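Side-chain contacts in probable oxidoreductase (Mycobacterium abscessus, PDB 4EYE), which probably acts as an oxidoreductase of the zinc-binding alcohol dehydrogenase and quinone oxidoreductase superfamily: residues N49-D54 with S123-T128; V55-V60 with E136-I141; F149-R154 with I177-G182. All coordinates share one frame; numbering follows the deposited sequence.

Contact 1 (N49-D54 with S123-T128); sequences NVVVVD and SNILPT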
loop_
_atom_site.group_PDB
_atom_site.type_symbol
_atom_site.label_atom_id
_atom_site.label_comp_id
_atom_site.label_asym_id
_atom_site.label_seq_id
_atom_site.Cartn_x
_atom_site.Cartn_y
_atom_site.Cartn_z
ATOM N N ASN A 49 -16.845 -7.125 -20.747
ATOM C CA ASN A 49 -15.783 -7.616 -19.896
ATOM C C ASN A 49 -15.231 -6.521 -18.964
ATOM O O ASN A 49 -14.062 -6.518 -18.656
ATOM C CB ASN A 49 -14.681 -8.273 -20.756
ATOM C CG ASN A 49 -13.623 -9.013 -19.916
ATOM O OD1 ASN A 49 -13.948 -9.727 -18.969
ATOM N ND2 ASN A 49 -12.335 -8.837 -20.276
ATOM N N VAL A 50 -16.066 -5.573 -18.557
ATOM C CA VAL A 50 -15.632 -4.550 -17.614
ATOM C C VAL A 50 -16.633 -4.355 -16.486
ATOM O O VAL A 50 -17.823 -4.625 -16.621
ATOM C CB VAL A 50 -15.317 -3.169 -18.250
ATOM C CG1 VAL A 50 -14.104 -3.247 -19.161
ATOM C CG2 VAL A 50 -16.489 -2.630 -19.007
ATOM N N VAL A 51 -16.100 -3.966 -15.347
ATOM C CA VAL A 51 -16.893 -3.635 -14.184
ATOM C C VAL A 51 -16.650 -2.166 -13.995
ATOM O O VAL A 51 -15.503 -1.727 -13.908
ATOM C CB VAL A 51 -16.446 -4.378 -12.924
ATOM C CG1 VAL A 51 -17.312 -3.947 -11.738
ATOM C CG2 VAL A 51 -16.482 -5.887 -13.158
ATOM N N VAL A 52 -17.725 -1.391 -13.956
ATOM C CA VAL A 52 -17.624 0.035 -13.695
ATOM C C VAL A 52 -17.986 0.228 -12.233
ATOM O O VAL A 52 -19.015 -0.270 -11.782
ATOM C CB VAL A 52 -18.571 0.837 -14.615
ATOM C CG1 VAL A 52 -18.556 2.310 -14.238
ATOM C CG2 VAL A 52 -18.207 0.597 -16.097
ATOM N N VAL A 53 -17.124 0.947 -11.522
ATOM C CA VAL A 53 -17.259 1.241 -10.072
ATOM C C VAL A 53 -17.435 2.746 -9.911
ATOM O O VAL A 53 -16.642 3.528 -10.467
ATOM C CB VAL A 53 -16.004 0.808 -9.278
ATOM C CG1 VAL A 53 -16.162 1.080 -7.779
ATOM C CG2 VAL A 53 -15.716 -0.691 -9.434
ATOM N N ASP A 54 -18.462 3.146 -9.144
ATOM C CA ASP A 54 -18.576 4.488 -8.629
ATOM C C ASP A 54 -17.609 4.660 -7.449
ATOM O O ASP A 54 -17.775 4.059 -6.380
ATOM C CB ASP A 54 -20.023 4.830 -8.157
ATOM C CG ASP A 54 -20.985 5.002 -9.321
ATOM O OD1 ASP A 54 -20.590 4.871 -10.497
ATOM O OD2 ASP A 54 -22.175 5.247 -9.097
ATOM N N SER A 123 -11.362 -9.525 -13.059
ATOM C CA SER A 123 -10.339 -10.165 -12.249
ATOM C C SER A 123 -9.669 -9.166 -11.274
ATOM O O SER A 123 -8.934 -9.572 -10.385
ATOM C CB SER A 123 -9.250 -10.696 -13.169
ATOM O OG SER A 123 -8.672 -9.569 -13.835
ATOM N N ASN A 124 -9.905 -7.856 -11.463
ATOM C CA ASN A 124 -9.290 -6.823 -10.617
ATOM C C ASN A 124 -10.287 -6.242 -9.559
ATOM O O ASN A 124 -10.116 -5.090 -9.087
ATOM C CB ASN A 124 -8.767 -5.691 -11.530
ATOM C CG ASN A 124 -7.599 -6.139 -12.416
ATOM O OD1 ASN A 124 -7.443 -7.334 -12.680
ATOM N ND2 ASN A 124 -6.772 -5.188 -12.873
ATOM N N ILE A 125 -11.316 -7.020 -9.232
ATOM C CA ILE A 125 -12.357 -6.586 -8.304
ATOM C C ILE A 125 -12.309 -7.520 -7.104
ATOM O O ILE A 125 -12.198 -8.719 -7.284
ATOM C CB ILE A 125 -13.759 -6.669 -8.955
ATOM C CG1 ILE A 125 -13.929 -5.578 -10.016
ATOM C CG2 ILE A 125 -14.857 -6.566 -7.891
ATOM C CD1 ILE A 125 -13.980 -4.149 -9.413
ATOM N N LEU A 126 -12.395 -6.958 -5.892
ATOM C CA LEU A 126 -12.481 -7.731 -4.661
ATOM C C LEU A 126 -13.634 -7.200 -3.790
ATOM O O LEU A 126 -13.907 -5.984 -3.770
ATOM C CB LEU A 126 -11.164 -7.712 -3.900
ATOM C CG LEU A 126 -9.898 -8.344 -4.603
ATOM C CD1 LEU A 126 -8.623 -7.825 -3.976
ATOM C CD2 LEU A 126 -9.814 -9.860 -4.651
ATOM N N PRO A 127 -14.326 -8.112 -3.073
ATOM C CA PRO A 127 -15.365 -7.701 -2.163
ATOM C C PRO A 127 -14.829 -6.949 -0.944
ATOM O O PRO A 127 -13.917 -7.407 -0.264
ATOM C CB PRO A 127 -16.062 -9.028 -1.753
ATOM C CG PRO A 127 -15.025 -10.089 -1.984
ATOM C CD PRO A 127 -14.122 -9.578 -3.095
ATOM N N THR A 128 -15.437 -5.785 -0.664
ATOM C CA THR A 128 -15.024 -4.947 0.446
ATOM C C THR A 128 -15.420 -5.580 1.794
ATOM O O THR A 128 -16.577 -5.895 1.988
ATOM C CB THR A 128 -15.718 -3.561 0.369
ATOM O OG1 THR A 128 -15.313 -2.899 -0.845
ATOM C CG2 THR A 128 -15.367 -2.728 1.651
#

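Contact 2 (V55-V60 with E136-I141); sequences VKAAGV and EAVALI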
loop_
_atom_site.group_PDB
_atom_site.type_symbol
_atom_site.label_atom_id
_atom_site.label_comp_id
_atom_site.label_asym_id
_atom_site.label_seq_id
_atom_site.Cartn_x
_atom_site.Cartn_y
_atom_site.Cartn_z
ATOM N N VAL A 55 -16.615 5.515 -7.648
ATOM C CA VAL A 55 -15.496 5.624 -6.703
ATOM C C VAL A 55 -15.963 6.432 -5.507
ATOM O O VAL A 55 -16.430 7.568 -5.684
ATOM C CB VAL A 55 -14.251 6.274 -7.375
ATOM C CG1 VAL A 55 -13.102 6.478 -6.387
ATOM C CG2 VAL A 55 -13.781 5.421 -8.562
ATOM N N LYS A 56 -15.827 5.856 -4.308
ATOM C CA LYS A 56 -16.027 6.590 -3.056
ATOM C C LYS A 56 -14.741 6.982 -2.363
ATOM O O LYS A 56 -14.724 7.885 -1.566
ATOM C CB LYS A 56 -16.919 5.767 -2.084
ATOM C CG LYS A 56 -18.247 5.321 -2.743
ATOM C CD LYS A 56 -19.180 6.520 -2.963
ATOM C CE LYS A 56 -20.396 6.143 -3.818
ATOM N NZ LYS A 56 -21.149 7.364 -4.182
ATOM N N ALA A 57 -13.660 6.229 -2.588
ATOM C CA ALA A 57 -12.390 6.616 -2.077
ATOM C C ALA A 57 -11.307 6.118 -3.079
ATOM O O ALA A 57 -11.361 4.981 -3.526
ATOM C CB ALA A 57 -12.191 6.059 -0.654
ATOM N N ALA A 58 -10.391 6.984 -3.435
ATOM C CA ALA A 58 -9.238 6.647 -4.302
ATOM C C ALA A 58 -7.977 6.730 -3.483
ATOM O O ALA A 58 -7.662 7.780 -2.907
ATOM C CB ALA A 58 -9.141 7.635 -5.473
ATOM N N GLY A 59 -7.221 5.657 -3.437
ATOM C CA GLY A 59 -5.980 5.686 -2.693
ATOM C C GLY A 59 -4.916 6.521 -3.367
ATOM O O GLY A 59 -4.826 6.548 -4.593
ATOM N N VAL A 60 -4.118 7.205 -2.559
ATOM C CA VAL A 60 -2.874 7.828 -2.997
ATOM C C VAL A 60 -1.742 6.862 -2.590
ATOM O O VAL A 60 -1.636 6.425 -1.406
ATOM C CB VAL A 60 -2.726 9.225 -2.377
ATOM C CG1 VAL A 60 -1.398 9.901 -2.767
ATOM C CG2 VAL A 60 -3.921 10.097 -2.828
ATOM N N GLU A 136 -10.992 2.930 4.426
ATOM C CA GLU A 136 -10.264 1.825 5.046
ATOM C C GLU A 136 -10.094 0.678 4.068
ATOM O O GLU A 136 -9.023 0.058 4.031
ATOM C CB GLU A 136 -10.985 1.364 6.324
ATOM C CG GLU A 136 -10.983 2.398 7.471
ATOM C CD GLU A 136 -11.975 2.001 8.598
ATOM O OE1 GLU A 136 -13.002 1.344 8.330
ATOM O OE2 GLU A 136 -11.637 2.295 9.744
ATOM N N ALA A 137 -11.123 0.427 3.259
ATOM C CA ALA A 137 -11.089 -0.628 2.246
ATOM C C ALA A 137 -10.069 -0.302 1.157
ATOM O O ALA A 137 -9.212 -1.129 0.796
ATOM C CB ALA A 137 -12.453 -0.843 1.615
ATOM N N VAL A 138 -10.100 0.931 0.654
ATOM C CA VAL A 138 -9.087 1.269 -0.408
ATOM C C VAL A 138 -7.685 1.145 0.143
ATOM O O VAL A 138 -6.730 0.727 -0.576
ATOM C CB VAL A 138 -9.369 2.622 -1.150
ATOM C CG1 VAL A 138 -8.858 3.817 -0.319
ATOM C CG2 VAL A 138 -8.757 2.599 -2.577
ATOM N N ALA A 139 -7.524 1.447 1.434
ATOM C CA ALA A 139 -6.233 1.411 2.050
ATOM C C ALA A 139 -5.613 -0.001 2.033
ATOM O O ALA A 139 -4.406 -0.133 1.940
ATOM C CB ALA A 139 -6.295 1.936 3.484
ATOM N N LEU A 140 -6.459 -1.024 2.117
ATOM C CA LEU A 140 -6.052 -2.414 1.992
ATOM C C LEU A 140 -5.384 -2.733 0.661
ATOM O O LEU A 140 -4.531 -3.605 0.589
ATOM C CB LEU A 140 -7.242 -3.381 2.108
ATOM C CG LEU A 140 -7.911 -3.689 3.428
ATOM C CD1 LEU A 140 -9.057 -4.710 3.241
ATOM C CD2 LEU A 140 -6.918 -4.167 4.506
ATOM N N ILE A 141 -5.746 -2.043 -0.414
ATOM C CA ILE A 141 -5.497 -2.578 -1.754
ATOM C C ILE A 141 -4.046 -2.825 -2.162
ATOM O O ILE A 141 -3.670 -3.969 -2.377
ATOM C CB ILE A 141 -6.241 -1.799 -2.850
ATOM C CG1 ILE A 141 -7.737 -1.895 -2.631
ATOM C CG2 ILE A 141 -5.883 -2.348 -4.228
ATOM C CD1 ILE A 141 -8.570 -0.993 -3.525
#

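Contact 3 (F149-R154 with I177-G182); sequences FAYARR and IQIAKG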
loop_
_atom_site.group_PDB
_atom_site.type_symbol
_atom_site.label_atom_id
_atom_site.label_comp_id
_atom_site.label_asym_id
_atom_site.label_seq_id
_atom_site.Cartn_x
_atom_site.Cartn_y
_atom_site.Cartn_z
ATOM N N PHE A 149 1.235 -10.892 1.341
ATOM C CA PHE A 149 2.128 -11.647 0.475
ATOM C C PHE A 149 3.574 -11.696 0.974
ATOM O O PHE A 149 4.150 -12.767 1.045
ATOM C CB PHE A 149 2.083 -11.025 -0.914
ATOM C CG PHE A 149 3.160 -11.501 -1.846
ATOM C CD1 PHE A 149 3.145 -12.809 -2.359
ATOM C CD2 PHE A 149 4.127 -10.628 -2.289
ATOM C CE1 PHE A 149 4.100 -13.222 -3.273
ATOM C CE2 PHE A 149 5.105 -11.047 -3.204
ATOM C CZ PHE A 149 5.082 -12.335 -3.698
ATOM N N ALA A 150 4.145 -10.542 1.323
ATOM C CA ALA A 150 5.523 -10.484 1.828
ATOM C C ALA A 150 5.715 -11.375 3.034
ATOM O O ALA A 150 6.722 -12.099 3.151
ATOM C CB ALA A 150 5.929 -9.036 2.225
ATOM N N TYR A 151 4.790 -11.265 3.971
ATOM C CA TYR A 151 4.867 -12.062 5.200
ATOM C C TYR A 151 4.515 -13.539 5.031
ATOM O O TYR A 151 5.279 -14.452 5.450
ATOM C CB TYR A 151 3.944 -11.458 6.244
ATOM C CG TYR A 151 4.445 -10.190 6.890
ATOM C CD1 TYR A 151 5.783 -9.970 7.118
ATOM C CD2 TYR A 151 3.539 -9.221 7.328
ATOM C CE1 TYR A 151 6.221 -8.819 7.773
ATOM C CE2 TYR A 151 3.969 -8.071 7.938
ATOM C CZ TYR A 151 5.282 -7.857 8.178
ATOM O OH TYR A 151 5.654 -6.695 8.865
ATOM N N ALA A 152 3.404 -13.807 4.376
ATOM C CA ALA A 152 2.892 -15.172 4.312
ATOM C C ALA A 152 3.642 -16.002 3.296
ATOM O O ALA A 152 3.957 -17.152 3.575
ATOM C CB ALA A 152 1.425 -15.155 3.992
ATOM N N ARG A 153 3.927 -15.454 2.119
ATOM C CA ARG A 153 4.499 -16.233 1.050
ATOM C C ARG A 153 6.014 -16.110 0.964
ATOM O O ARG A 153 6.720 -17.107 0.856
ATOM C CB ARG A 153 3.872 -15.849 -0.286
ATOM C CG ARG A 153 4.411 -16.619 -1.482
ATOM C CD ARG A 153 3.798 -18.009 -1.612
ATOM N NE ARG A 153 4.110 -18.569 -2.932
ATOM C CZ ARG A 153 3.316 -19.362 -3.627
ATOM N NH1 ARG A 153 2.098 -19.687 -3.179
ATOM N NH2 ARG A 153 3.708 -19.808 -4.795
ATOM N N ARG A 154 6.528 -14.891 1.029
ATOM C CA ARG A 154 7.945 -14.679 0.769
ATOM C C ARG A 154 8.807 -14.906 1.987
ATOM O O ARG A 154 9.792 -15.658 1.932
ATOM C CB ARG A 154 8.185 -13.281 0.226
ATOM C CG ARG A 154 7.570 -13.039 -1.136
ATOM C CD ARG A 154 8.141 -13.919 -2.249
ATOM N NE ARG A 154 9.525 -13.616 -2.488
ATOM C CZ ARG A 154 10.536 -14.486 -2.435
ATOM N NH1 ARG A 154 10.332 -15.772 -2.249
ATOM N NH2 ARG A 154 11.779 -14.032 -2.617
ATOM N N ILE A 177 3.297 -3.096 10.029
ATOM C CA ILE A 177 3.067 -3.171 11.461
ATOM C C ILE A 177 1.782 -3.951 11.788
ATOM O O ILE A 177 1.804 -4.872 12.617
ATOM C CB ILE A 177 2.940 -1.770 12.128
ATOM C CG1 ILE A 177 4.259 -0.997 11.990
ATOM C CG2 ILE A 177 2.637 -1.890 13.644
ATOM C CD1 ILE A 177 4.140 0.454 12.399
ATOM N N GLN A 178 0.659 -3.542 11.197
ATOM C CA GLN A 178 -0.622 -4.067 11.640
ATOM C C GLN A 178 -0.734 -5.536 11.255
ATOM O O GLN A 178 -1.224 -6.349 12.045
ATOM C CB GLN A 178 -1.786 -3.293 11.016
ATOM C CG GLN A 178 -1.932 -1.865 11.496
ATOM C CD GLN A 178 -3.279 -1.317 11.109
ATOM O OE1 GLN A 178 -3.641 -1.303 9.906
ATOM N NE2 GLN A 178 -4.056 -0.924 12.083
ATOM N N ILE A 179 -0.253 -5.896 10.080
ATOM C CA ILE A 179 -0.291 -7.281 9.681
ATOM C C ILE A 179 0.637 -8.183 10.539
ATOM O O ILE A 179 0.266 -9.303 10.877
ATOM C CB ILE A 179 -0.013 -7.485 8.196
ATOM C CG1 ILE A 179 -1.120 -6.796 7.369
ATOM C CG2 ILE A 179 0.081 -9.003 7.883
ATOM C CD1 ILE A 179 -0.904 -6.722 5.877
ATOM N N ALA A 180 1.834 -7.711 10.832
ATOM C CA ALA A 180 2.771 -8.464 11.681
ATOM C C ALA A 180 2.145 -8.695 13.076
ATOM O O ALA A 180 2.179 -9.818 13.607
ATOM C CB ALA A 180 4.100 -7.717 11.805
ATOM N N LYS A 181 1.541 -7.656 13.638
ATOM C CA LYS A 181 0.889 -7.770 14.962
ATOM C C LYS A 181 -0.267 -8.743 14.847
ATOM O O LYS A 181 -0.436 -9.623 15.685
ATOM C CB LYS A 181 0.403 -6.414 15.478
ATOM C CG LYS A 181 1.490 -5.447 15.884
ATOM C CD LYS A 181 2.468 -6.005 16.914
ATOM C CE LYS A 181 1.846 -6.294 18.278
ATOM N NZ LYS A 181 2.793 -7.173 19.050
ATOM N N GLY A 182 -1.009 -8.624 13.748
ATOM C CA GLY A 182 -2.101 -9.531 13.462
ATOM C C GLY A 182 -1.665 -10.983 13.380
ATOM O O GLY A 182 -2.426 -11.864 13.740
#

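Contact 1 (N49-D54 with S123-T128)
Val51 and Ile125 face each other from two strands that share no backbone hydrogen bond, 51-54 and 125-127, and their CA atoms, 8.0 Å apart, are the nearest pair between the segments. Three branched aliphatic side chains join the strands. Ile125 sends its CG1 branch toward the valines, its CG1 lying 4.0 Å from Val51 CB. The two chains lie slantwise to one another, and the same CG1 carbon is 4.1 Å from Val51 CG2, so it rests against the branch point of the valine and not merely on one methyl. One bond further out, Ile125 CD1 touches two residues: it meets Val53 CG2 tip to tip at 3.9 Å and sits 4.1 Å from Val51 CG1. With chi1 at -71° and chi2 at -68°, the isoleucine bends away from an extended course, and this turns its end methyl against both valines. Val51 and Val53 can both take part because they alternate with Val52, whose side chain points away. Val105, touching both Val53 and Ile125, and Ile99, touching both Val51 and Ile125, add to the cluster. Both strands belong to one curled mixed sheet, linked through 85-92 and 104-108, which lie between them in the pairing order. Val51, Val53 and Ile125 meet across its inside, consistent with the GroES-like fold of alcohol dehydrogenases.

Contact 2 (V55-V60 with E136-I141)
Helix-on-sheet packing beside the large mixed sheet brings Val138 against the backbone of Ala57 and Gly59. One side chain from helix 136-140 does nearly all the work. Its CG2 methyl stands 3.5 Å from Gly59 N and 3.7 Å from Ala57 O, lying against the peptide backbone of the strand, while CG1 reaches the methyl of Ala57, 4.0 Å from its CB. The rotamer explains this two-pronged fit: chi1 of 81° places CG1 between the backbone N and the carbonyl carbon and leaves CG2 anti to the N, so both methyls are turned to the strand. Ala57 and Gly59 present little bulk on this side, and Ala58 between them points its CB away. Consistent with this, the segment axes approach to 7.7 Å, with 29° between their directions. At the corner where the chain leaves strand 51-55, Lys56 and Ala57 both lie opposite Ala87 in a classic beta bulge, so Ala57 belongs to bulge and contact alike. Strand 57-59 runs antiparallel to both 85-92 and 337-341, and Val138 extends its packing to each neighbour, touching Ala87 and Glu85 on one and Val339 on the other.

Contact 3 (F149-R154 with I177-G182)
The Tyr151 ring is met at its edge, near the ring plane, by Ile179 CG2, which comes within 3.5 Å of Tyr151 CD2. The two side chains pass slantwise, and it is the isoleucine's branch methyl that meets the rim. Ala180 N lies obliquely to the same ring, 3.6 Å from Tyr151 CE2. Further out, the methyl of Ala180 packs against the phenol end, with its CB 3.8 Å from Tyr151 CZ and 3.5 Å from Tyr151 OH. On the first helix itself, one face of the Phe149 ring carries Arg154 CG, 3.6 Å above the plane and displaced toward the rim. Tyr151 has CG anti to its carbonyl carbon, chi1 -75°, which sends the ring toward helix 171-182, and the hydroxyl ends in a hydrogen bond to Ala176 O, anchoring this buried polar group. The axes of the two helical segments come no closer than 10.7 Å, with 44° between their N-to-C directions. Ile179 turns also to Leu301 and Leu304 of helix 293-306, and Ala180 to Val187 of strand 186-191. Helix 143-154 precedes strand 162-165, and Tyr151 ties it to helix 171-182, which connects strands 162-165 and 186-191 in a right-handed beta-alpha-beta crossover, the building unit of the Rossmann fold typical of the nucleotide-binding domain in this family.

How the contacts relate
All three contacts are buried and rest on apolar packing, without a hydrogen bond between their paired segments. Contacts 1 and 2 are neighbours: strand 51-55 leads into 57-59 and strand 125-127 into helix 134-140, both reach the same sheet, and they touch where Thr128 CG2 meets Ala137 CB at 3.5 Å. Contact 1 joins strand to strand through branched side chains, whereas contact 2 sets a valine against strand backbone. Contact 3 stands apart, centred about 20 Å from the centre of contact 2. It joins helix 143-154 to helix 171-182, which packs on the parallel sheet, and its tyrosine has a polar side-chain end, where the touching side chains of contacts 1 and 2 are wholly apolar.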